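Local coordinates for protein glycoside hydrolase family 61 (PDB 5O2X) that is a copper-dependent lytic polysaccharide monooxygenase of Auxiliary Activity family 9 that probably cleaves cellulose chains by oxidation, at residues A[97-101]-A[151-155]. Residues are numbered along the deposited sequence; the frame is centred on the assembly and turned at random.
Sequences CNGDC and GNYVL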
loop_
_atom_site.group_PDB
_atom_site.type_symbol
_atom_site.label_atom_id
_atom_site.label_comp_id
_atom_site.label_asym_id
_atom_site.label_seq_id
_atom_site.Cartn_x
_atom_site.Cartn_y
_atom_site.Cartn_z
ATOM N N CYS A 97 12.557 5.729 -7.355
ATOM C CA CYS A 97 12.272 7.065 -7.887
ATOM C C CYS A 97 13.347 7.574 -8.824
ATOM O O CYS A 97 13.169 8.604 -9.489
ATOM C CB CYS A 97 12.122 8.057 -6.746
ATOM S SG CYS A 97 10.625 7.603 -5.810
ATOM N N ASN A 98 14.489 6.881 -8.866
ATOM C CA ASN A 98 15.617 7.233 -9.732
ATOM C C ASN A 98 15.957 8.715 -9.590
ATOM O O ASN A 98 16.166 9.411 -10.564
ATOM C CB ASN A 98 15.375 6.815 -11.164
ATOM C CG ASN A 98 15.172 5.309 -11.302
ATOM O OD1 ASN A 98 16.048 4.541 -10.942
ATOM N ND2 ASN A 98 14.008 4.919 -11.729
ATOM N N GLY A 99 16.038 9.182 -8.370
ATOM C CA GLY A 99 16.083 10.596 -8.028
ATOM C C GLY A 99 15.191 10.834 -6.825
ATOM O O GLY A 99 14.866 9.882 -6.090
ATOM N N ASP A 100 14.843 12.103 -6.565
ATOM C CA ASP A 100 13.977 12.401 -5.444
ATOM C C ASP A 100 12.562 11.914 -5.731
ATOM O O ASP A 100 11.989 12.170 -6.796
ATOM C CB ASP A 100 13.887 13.922 -5.195
ATOM C CG ASP A 100 15.159 14.558 -4.755
ATOM O OD1 ASP A 100 16.038 13.827 -4.243
ATOM O OD2 ASP A 100 15.248 15.823 -4.862
ATOM N N CYS A 101 11.943 11.275 -4.732
ATOM C CA CYS A 101 10.535 10.898 -4.915
ATOM C C CYS A 101 9.602 12.105 -4.926
ATOM O O CYS A 101 8.489 11.983 -5.412
ATOM C CB CYS A 101 10.076 9.907 -3.862
ATOM S SG CYS A 101 10.960 8.304 -3.913
ATOM N N GLY A 151 18.487 3.822 -2.047
ATOM C CA GLY A 151 17.795 4.631 -3.032
ATOM C C GLY A 151 16.563 5.263 -2.419
ATOM O O GLY A 151 16.227 5.012 -1.264
ATOM N N ASN A 152 15.894 6.061 -3.240
ATOM C CA ASN A 152 14.609 6.647 -2.870
ATOM C C ASN A 152 13.524 5.847 -3.567
ATOM O O ASN A 152 13.636 5.551 -4.766
ATOM C CB ASN A 152 14.592 8.090 -3.322
ATOM C CG ASN A 152 15.665 8.883 -2.661
ATOM O OD1 ASN A 152 15.895 8.760 -1.464
ATOM N ND2 ASN A 152 16.297 9.734 -3.425
ATOM N N TYR A 153 12.478 5.488 -2.814
ATOM C CA TYR A 153 11.430 4.645 -3.323
ATOM C C TYR A 153 10.061 5.155 -2.915
ATOM O O TYR A 153 9.877 5.634 -1.790
ATOM C CB TYR A 153 11.524 3.220 -2.771
ATOM C CG TYR A 153 12.814 2.487 -3.114
ATOM C CD1 TYR A 153 13.962 2.644 -2.335
ATOM C CD2 TYR A 153 12.886 1.609 -4.182
ATOM C CE1 TYR A 153 15.174 2.001 -2.657
ATOM C CE2 TYR A 153 14.080 0.949 -4.508
ATOM C CZ TYR A 153 15.197 1.131 -3.709
ATOM O OH TYR A 153 16.360 0.459 -4.058
ATOM N N VAL A 154 9.087 4.991 -3.810
ATOM C CA VAL A 154 7.683 5.091 -3.424
ATOM C C VAL A 154 7.266 3.702 -2.915
ATOM O O VAL A 154 7.414 2.696 -3.611
ATOM C CB VAL A 154 6.803 5.536 -4.577
ATOM C CG1 VAL A 154 5.325 5.444 -4.203
ATOM C CG2 VAL A 154 7.123 6.974 -4.956
ATOM N N LEU A 155 6.712 3.709 -1.703
ATOM C CA LEU A 155 6.105 2.542 -1.063
ATOM C C LEU A 155 4.595 2.650 -1.326
ATOM O O LEU A 155 3.971 3.616 -0.889
ATOM C CB LEU A 155 6.442 2.559 0.418
ATOM C CG LEU A 155 5.716 1.651 1.365
ATOM C CD1 LEU A 155 5.954 0.239 0.995
ATOM C CD2 LEU A 155 6.147 1.944 2.798
#
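Asn-152 grips the small disulfide-closed loop 97-101 at two points, once through its backbone and once through its side chain. The loop follows strand 90-96 of the beta-sandwich core found in this monooxygenase family, and strand 151-155 is the start of the antiparallel neighbour of that strand. The N-H of Cys-97 gives an almost straight bond (175°) to O of Asn-152, 2.8 Å from N, and so carries the strand pairing on to the first loop residue. Beside it, ND2 of Asn-152 donates to O of Gly-99 at 3.0 Å; the acceptor lies close to the amide plane, whereas the nitrogen stands above the plane of the Gly-99 carbonyl. With CG anti to its own carbonyl carbon (chi1 -61°), the side chain reaches the Gly-99 carbonyl. Without the amide, as with an alanine here, that carbonyl would probably lose this donor and the turn would be held less firmly. Glycine suits position 99 because its phi of 138° would press a side chain against the carbonyl O of Asn-98.

To one side of the two bonds, toward Val-154, the disulfide lies against the strand backbone. Both cysteines point toward it, and SG of Cys-101 sits 3.4 Å from the backbone N of Tyr-153. The compact, apolar bridge thus ties the ends of the loop together while also filling the interface. Farther out, a backbone hydrogen bond joins Val-154 to Ala-95, extending the strand pairing, and the side chain of Tyr-153 leaves the backbone away from the loop, its OH bonded to Ala-149 O. On the other flank of strand 151-155 runs strand 172-183, where Cys-101 touches Asn-179. Buried Val-154 adds apolar surface to the bridge: its CG2 methyl packs 3.7 Å from SG of Cys-97.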